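Local coordinates for protein Hydrogenase/urease maturation factor HypB (Helicobacter pylori, PDB 4LPS) that is a slow GTPase required for inserting nickel into [NiFe] hydrogenases and for maturing urease, at residues A[57-62]-A[133-138]; A[52-57]-A[138-143]. One frame throughout, in Å; residues are numbered along the deposited sequence.

Contact 1: A[57-62]-A[133-138]. With MG (magnesium ion), chain C; GDP (guanosine-5'-diphosphate), chain D; PO4 (phosphate ion), chain E.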
loop_
_atom_site.group_PDB
_atom_site.type_symbol
_atom_site.label_atom_id
_atom_site.label_comp_id
_atom_site.label_asym_id
_atom_site.label_seq_id
_atom_site.Cartn_x
_atom_site.Cartn_y
_atom_site.Cartn_z
ATOM N N SER A 57 -2.606 -3.401 -10.696
ATOM C CA SER A 57 -2.707 -1.942 -10.704
ATOM C C SER A 57 -1.341 -1.241 -10.700
ATOM O O SER A 57 -1.263 -0.046 -10.981
ATOM C CB SER A 57 -3.539 -1.460 -9.514
ATOM O OG SER A 57 -4.886 -1.883 -9.638
ATOM N N GLY A 58 -0.274 -1.976 -10.392
ATOM C CA GLY A 58 1.061 -1.401 -10.402
ATOM C C GLY A 58 1.770 -1.272 -9.062
ATOM O O GLY A 58 2.703 -0.478 -8.939
ATOM N N LYS A 59 1.336 -2.037 -8.063
ATOM C CA LYS A 59 1.929 -1.980 -6.724
ATOM C C LYS A 59 3.417 -2.345 -6.678
ATOM O O LYS A 59 4.231 -1.583 -6.153
ATOM C CB LYS A 59 1.160 -2.891 -5.761
ATOM C CG LYS A 59 -0.296 -2.506 -5.562
ATOM C CD LYS A 59 -0.950 -3.352 -4.477
ATOM C CE LYS A 59 -1.074 -4.812 -4.891
ATOM N NZ LYS A 59 -1.685 -4.974 -6.242
ATOM N N THR A 60 3.764 -3.519 -7.195
ATOM C CA THR A 60 5.147 -3.984 -7.145
ATOM C C THR A 60 6.077 -3.069 -7.942
ATOM O O THR A 60 7.185 -2.762 -7.497
ATOM C CB THR A 60 5.278 -5.427 -7.666
ATOM O OG1 THR A 60 4.487 -6.303 -6.853
ATOM C CG2 THR A 60 6.733 -5.885 -7.626
ATOM N N THR A 61 5.618 -2.627 -9.112
ATOM C CA THR A 61 6.404 -1.723 -9.949
ATOM C C THR A 61 6.682 -0.423 -9.209
ATOM O O THR A 61 7.795 0.107 -9.258
ATOM C CB THR A 61 5.691 -1.408 -11.279
ATOM O OG1 THR A 61 5.525 -2.613 -12.038
ATOM C CG2 THR A 61 6.495 -0.404 -12.097
ATOM N N MET A 62 5.665 0.083 -8.519
ATOM C CA MET A 62 5.808 1.304 -7.736
ATOM C C MET A 62 6.875 1.158 -6.657
ATOM O O MET A 62 7.711 2.046 -6.476
ATOM C CB MET A 62 4.477 1.685 -7.094
ATOM C CG MET A 62 4.519 3.005 -6.353
ATOM S SD MET A 62 3.000 3.278 -5.430
ATOM C CE MET A 62 3.157 1.984 -4.201
ATOM N N ILE A 133 6.477 -1.675 4.515
ATOM C CA ILE A 133 5.436 -1.580 3.510
ATOM C C ILE A 133 4.763 -2.925 3.279
ATOM O O ILE A 133 5.417 -3.924 2.973
ATOM C CB ILE A 133 6.000 -1.037 2.178
ATOM C CG1 ILE A 133 6.512 0.396 2.376
ATOM C CG2 ILE A 133 4.945 -1.082 1.082
ATOM C CD1 ILE A 133 6.971 1.091 1.102
ATOM N N ILE A 134 3.449 -2.938 3.458
ATOM C CA ILE A 134 2.640 -4.116 3.198
ATOM C C ILE A 134 1.987 -4.002 1.827
ATOM O O ILE A 134 1.189 -3.090 1.590
ATOM C CB ILE A 134 1.553 -4.300 4.283
ATOM C CG1 ILE A 134 2.201 -4.452 5.663
ATOM C CG2 ILE A 134 0.669 -5.499 3.975
ATOM C CD1 ILE A 134 1.223 -4.346 6.815
ATOM N N GLU A 135 2.344 -4.900 0.913
ATOM C CA GLU A 135 1.620 -4.996 -0.348
ATOM C C GLU A 135 0.573 -6.090 -0.234
ATOM O O GLU A 135 0.894 -7.278 -0.197
ATOM C CB GLU A 135 2.558 -5.258 -1.534
ATOM C CG GLU A 135 1.820 -5.181 -2.873
ATOM C CD GLU A 135 2.666 -5.564 -4.070
ATOM O OE1 GLU A 135 2.159 -6.299 -4.944
ATOM O OE2 GLU A 135 3.834 -5.133 -4.144
ATOM N N ASN A 136 -0.684 -5.674 -0.150
ATOM C CA ASN A 136 -1.778 -6.602 0.079
ATOM C C ASN A 136 -2.102 -7.448 -1.147
ATOM O O ASN A 136 -1.664 -7.148 -2.260
ATOM C CB ASN A 136 -3.026 -5.841 0.525
ATOM C CG ASN A 136 -3.766 -6.545 1.641
ATOM O OD1 ASN A 136 -4.053 -7.740 1.551
ATOM N ND2 ASN A 136 -4.074 -5.811 2.707
ATOM N N VAL A 137 -2.849 -8.524 -0.918
ATOM C CA VAL A 137 -3.382 -9.362 -1.987
ATOM C C VAL A 137 -4.188 -8.521 -2.972
ATOM O O VAL A 137 -4.964 -7.652 -2.562
ATOM C CB VAL A 137 -4.272 -10.487 -1.422
ATOM C CG1 VAL A 137 -4.838 -11.348 -2.543
ATOM C CG2 VAL A 137 -3.482 -11.339 -0.435
ATOM N N GLY A 138 -3.990 -8.759 -4.266
ATOM C CA GLY A 138 -4.779 -8.080 -5.278
ATOM C C GLY A 138 -6.254 -8.388 -5.111
ATOM O O GLY A 138 -6.689 -9.525 -5.316
HETATM MG MG MG C . 2.395 -7.282 -7.159
HETATM P PB GDP D . 0.759 -5.280 -9.255
HETATM O O1B GDP D . 0.267 -6.642 -9.677
HETATM O O2B GDP D . 1.902 -5.409 -8.281
HETATM O O3B GDP D . -0.347 -4.509 -8.577
HETATM O O3A GDP D . 1.220 -4.455 -10.553
HETATM P PA GDP D . 2.560 -4.789 -11.384
HETATM O O1A GDP D . 3.728 -4.034 -10.805
HETATM O O2A GDP D . 2.839 -6.269 -11.440
HETATM O "O5'" GDP D . 2.212 -4.187 -12.824
HETATM C "C5'" GDP D . 1.411 -4.924 -13.745
HETATM C "C4'" GDP D . 1.705 -4.422 -15.151
HETATM O "O4'" GDP D . 1.487 -3.012 -15.213
HETATM C "C3'" GDP D . 3.162 -4.650 -15.510
HETATM O "O3'" GDP D . 3.215 -5.065 -16.878
HETATM C "C2'" GDP D . 3.817 -3.293 -15.391
HETATM O "O2'" GDP D . 4.864 -3.154 -16.349
HETATM C "C1'" GDP D . 2.662 -2.364 -15.711
HETATM N N9 GDP D . 2.789 -1.036 -15.071
HETATM C C8 GDP D . 3.053 -0.755 -13.780
HETATM N N7 GDP D . 3.061 0.586 -13.578
HETATM C C5 GDP D . 2.783 1.182 -14.756
HETATM C C6 GDP D . 2.629 2.567 -15.259
HETATM O O6 GDP D . 2.769 3.546 -14.499
HETATM N N1 GDP D . 2.335 2.742 -16.554
HETATM C C2 GDP D . 2.179 1.703 -17.397
HETATM N N2 GDP D . 1.884 1.945 -18.697
HETATM N N3 GDP D . 2.304 0.412 -17.007
HETATM C C4 GDP D . 2.598 0.103 -15.727
HETATM P P PO4 E . -1.005 -8.469 -7.129
HETATM O O1 PO4 E . -1.143 -8.943 -5.704
HETATM O O2 PO4 E . 0.444 -8.162 -7.402
HETATM O O3 PO4 E . -1.478 -9.551 -8.066
HETATM O O4 PO4 E . -1.836 -7.229 -7.325
HETATM O O HOH W 1 2.706 -8.071 -9.258
#

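Contact 2: A[52-57]-A[138-143]. With NI (nickel (II) ion), chain F; GDP (guanosine-5'-diphosphate), chain D; PO4 (phosphate ion), chain E.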
loop_
_atom_site.group_PDB
_atom_site.type_symbol
_atom_site.label_atom_id
_atom_site.label_comp_id
_atom_site.label_asym_id
_atom_site.label_seq_id
_atom_site.Cartn_x
_atom_site.Cartn_y
_atom_site.Cartn_z
ATOM N N MET A 52 -3.280 -1.292 -1.172
ATOM C CA MET A 52 -4.342 -2.144 -1.678
ATOM C C MET A 52 -4.757 -1.718 -3.078
ATOM O O MET A 52 -4.739 -0.530 -3.401
ATOM C CB MET A 52 -5.533 -2.100 -0.723
ATOM C CG MET A 52 -5.265 -2.792 0.604
ATOM S SD MET A 52 -6.558 -2.474 1.814
ATOM C CE MET A 52 -6.397 -0.697 1.996
ATOM N N SER A 53 -5.097 -2.695 -3.913
ATOM C CA SER A 53 -5.555 -2.427 -5.271
ATOM C C SER A 53 -6.085 -3.704 -5.901
ATOM O O SER A 53 -6.008 -4.775 -5.302
ATOM C CB SER A 53 -4.423 -1.861 -6.131
ATOM O OG SER A 53 -3.572 -2.900 -6.581
ATOM N N SER A 54 -6.603 -3.588 -7.119
ATOM C CA SER A 54 -6.896 -4.755 -7.936
ATOM C C SER A 54 -5.587 -5.438 -8.307
ATOM O O SER A 54 -4.523 -4.822 -8.226
ATOM C CB SER A 54 -7.657 -4.363 -9.205
ATOM O OG SER A 54 -8.826 -3.626 -8.909
ATOM N N PRO A 55 -5.649 -6.724 -8.685
ATOM C CA PRO A 55 -4.447 -7.323 -9.272
ATOM C C PRO A 55 -3.952 -6.516 -10.475
ATOM O O PRO A 55 -4.758 -6.151 -11.336
ATOM C CB PRO A 55 -4.918 -8.718 -9.701
ATOM C CG PRO A 55 -6.105 -9.002 -8.827
ATOM C CD PRO A 55 -6.772 -7.676 -8.618
ATOM N N GLY A 56 -2.654 -6.230 -10.521
ATOM C CA GLY A 56 -2.062 -5.572 -11.674
ATOM C C GLY A 56 -2.176 -4.059 -11.768
ATOM O O GLY A 56 -1.867 -3.487 -12.811
ATOM N N SER A 57 -2.606 -3.401 -10.696
ATOM C CA SER A 57 -2.707 -1.942 -10.704
ATOM C C SER A 57 -1.341 -1.241 -10.700
ATOM O O SER A 57 -1.263 -0.046 -10.981
ATOM C CB SER A 57 -3.539 -1.460 -9.514
ATOM O OG SER A 57 -4.886 -1.883 -9.638
ATOM N N GLY A 138 -3.990 -8.759 -4.266
ATOM C CA GLY A 138 -4.779 -8.080 -5.278
ATOM C C GLY A 138 -6.254 -8.388 -5.111
ATOM O O GLY A 138 -6.689 -9.525 -5.316
ATOM N N ASN A 139 -7.015 -7.360 -4.742
ATOM C CA ASN A 139 -8.425 -7.488 -4.383
ATOM C C ASN A 139 -8.956 -6.114 -3.984
ATOM O O ASN A 139 -8.399 -5.467 -3.095
ATOM C CB ASN A 139 -8.601 -8.498 -3.243
ATOM C CG ASN A 139 -10.060 -8.794 -2.936
ATOM O OD1 ASN A 139 -10.968 -8.198 -3.512
ATOM N ND2 ASN A 139 -10.287 -9.743 -2.039
ATOM N N LEU A 140 -10.008 -5.651 -4.654
ATOM C CA LEU A 140 -10.580 -4.346 -4.334
ATOM C C LEU A 140 -11.692 -4.426 -3.293
ATOM O O LEU A 140 -12.367 -3.430 -3.034
ATOM C CB LEU A 140 -11.122 -3.671 -5.598
ATOM C CG LEU A 140 -10.223 -2.637 -6.275
ATOM C CD1 LEU A 140 -10.986 -1.875 -7.355
ATOM C CD2 LEU A 140 -9.654 -1.675 -5.252
ATOM N N VAL A 141 -11.896 -5.602 -2.702
ATOM C CA VAL A 141 -12.994 -5.774 -1.752
ATOM C C VAL A 141 -12.498 -6.143 -0.356
ATOM O O VAL A 141 -12.413 -5.286 0.522
ATOM C CB VAL A 141 -13.986 -6.852 -2.226
ATOM C CG1 VAL A 141 -15.168 -6.949 -1.265
ATOM C CG2 VAL A 141 -14.482 -6.526 -3.626
ATOM N N CYS A 142 -12.178 -7.419 -0.162
ATOM C CA CYS A 142 -11.949 -7.983 1.170
ATOM C C CYS A 142 -10.838 -7.351 2.027
ATOM O O CYS A 142 -10.983 -7.290 3.248
ATOM C CB CYS A 142 -11.671 -9.480 1.038
ATOM S SG CYS A 142 -12.993 -10.384 0.206
ATOM N N PRO A 143 -9.727 -6.890 1.416
ATOM C CA PRO A 143 -8.739 -6.280 2.317
ATOM C C PRO A 143 -9.224 -4.989 2.987
ATOM O O PRO A 143 -8.621 -4.558 3.968
ATOM C CB PRO A 143 -7.543 -6.003 1.394
ATOM C CG PRO A 143 -7.723 -6.935 0.242
ATOM C CD PRO A 143 -9.201 -7.029 0.045
HETATM NI NI NI F . -12.729 -12.215 -0.853
HETATM P PB GDP D . 0.759 -5.280 -9.255
HETATM O O1B GDP D . 0.267 -6.642 -9.677
HETATM O O2B GDP D . 1.902 -5.409 -8.281
HETATM O O3B GDP D . -0.347 -4.509 -8.577
HETATM O O3A GDP D . 1.220 -4.455 -10.553
HETATM P PA GDP D . 2.560 -4.789 -11.384
HETATM O O1A GDP D . 3.728 -4.034 -10.805
HETATM O O2A GDP D . 2.839 -6.269 -11.440
HETATM O "O5'" GDP D . 2.212 -4.187 -12.824
HETATM C "C5'" GDP D . 1.411 -4.924 -13.745
HETATM C "C4'" GDP D . 1.705 -4.422 -15.151
HETATM O "O4'" GDP D . 1.487 -3.012 -15.213
HETATM C "C3'" GDP D . 3.162 -4.650 -15.510
HETATM O "O3'" GDP D . 3.215 -5.065 -16.878
HETATM C "C2'" GDP D . 3.817 -3.293 -15.391
HETATM O "O2'" GDP D . 4.864 -3.154 -16.349
HETATM C "C1'" GDP D . 2.662 -2.364 -15.711
HETATM N N9 GDP D . 2.789 -1.036 -15.071
HETATM C C8 GDP D . 3.053 -0.755 -13.780
HETATM N N7 GDP D . 3.061 0.586 -13.578
HETATM C C5 GDP D . 2.783 1.182 -14.756
HETATM C C6 GDP D . 2.629 2.567 -15.259
HETATM O O6 GDP D . 2.769 3.546 -14.499
HETATM N N1 GDP D . 2.335 2.742 -16.554
HETATM C C2 GDP D . 2.179 1.703 -17.397
HETATM N N2 GDP D . 1.884 1.945 -18.697
HETATM N N3 GDP D . 2.304 0.412 -17.007
HETATM C C4 GDP D . 2.598 0.103 -15.727
HETATM P P PO4 E . -1.005 -8.469 -7.129
HETATM O O1 PO4 E . -1.143 -8.943 -5.704
HETATM O O2 PO4 E . 0.444 -8.162 -7.402
HETATM O O3 PO4 E . -1.478 -9.551 -8.066
HETATM O O4 PO4 E . -1.836 -7.229 -7.325
HETATM O O HOH W 2 -5.900 -5.163 -2.241
#

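Contact 1: A[57-62]-A[133-138]
Lys-59, on the first turn of helix 59-66, lays its chain across the side chain of Glu-135 on strand 131-135. Its CB starts against the carboxylate carbon, 3.5 Å from Glu-135 CD, and CG turns to the β-phosphate oxygen O3B of GDP. Further out, CD and CE pass along Glu-135 CG, CE coming within 3.6 Å of Asn-136 O. Bends at chi3 (-67°) and chi4 (-50°) then swing the ammonium away from the strand and toward the phosphates. NZ donates to GDP O3B at 2.7 Å and to O4 of a phosphate ion that probably came from the crystallisation liquor; Ser-53 OG takes a third bond. The carboxylate of Glu-135 stays apart from this charge, with OE1 4.3 Å from Lys-59 NZ. Glu-135 CG lies anti to the backbone N (chi1 -173°), and the extended chain carries OE1 2.4 Å from the magnesium ion. Thr-60 meets the same ion through OG1 at 2.3 Å, its side chain roughly perpendicular to that of Glu-135. GDP O2B, O2 of the phosphate ion, a water and Asp-86 complete the six ligands. Thr-60 N also gives GDP O2B a nearly straight bond, 2.9 Å long, while Gly-58 occupies the helix N-cap. This is the P-loop (Walker A) lysine and threonine working with the glutamate of the ExxG motif, as in SIMIBI-class GTPases.

Contact 2: A[52-57]-A[138-143]
The P-loop that follows strand 47-52 runs here beside the loop leading from the ExxG glycine to the nickel site, and the two backbones meet at Ser-53 and Asn-139. Asn-139 N donates to Ser-53 O at 2.8 Å, in the plane of the carbonyl and fairly straight (159° at the hydrogen). The same oxygen takes a CA-H contact from Gly-138, and a water that accepts from Ser-53 N lies 2.7 Å from Asn-139 O, to which it can donate, and so bridges the backbones. Gly-138 CA comes 4.1 Å from Pro-55 CA, and the proline ring lies against the next peptide, its CG 3.6 Å from Gly-138 O. On Ser-54, OG is anti to the carbonyl carbon (chi1 -54°) and presses tightly on the branch point of Leu-140, 3.1 Å from its CG, while its polar partner is Glu-161. Deeper in, Met-52 and Pro-143 lie side by side with their chains running opposite ways, Met-52 SD 3.7 Å from Pro-143 CB, with Met-172 of helix 170-174 packing on both. Beyond this the second loop folds into an Asx turn: Asn-139 OD1 accepts from Val-141 N at 2.9 Å, the donor lying above the carbonyl plane. Asn-139 ND2 bonds to Cys-106 O and weakly to the sulfur of Cys-142, and that SG binds the nickel ion at 2.1 Å together with Cys-106.

Overall arrangement
Contact 1 is the buried one, its centre about 6 Å from the centre of the chain; contact 2, its centre about 10 Å from the same point, is only partly buried and reaches the exposed Pro-55. Both involve the P-loop region: contact 1 pairs it with strand 131-135 and the loop after it, contact 2 with that loop alone. They share Ser-57 and Gly-138, and contact 1 is nested within the loop that contact 2 closes. Charge, magnesium and phosphate dominate 57-62 with 133-138, whereas 52-57 with 138-143 relies on backbone bonding, water and apolar packing. Asn-136 packs on Met-52 and Pro-143. One continuous segment, 133-143, thus runs from the magnesium and nucleotide site to the nickel site.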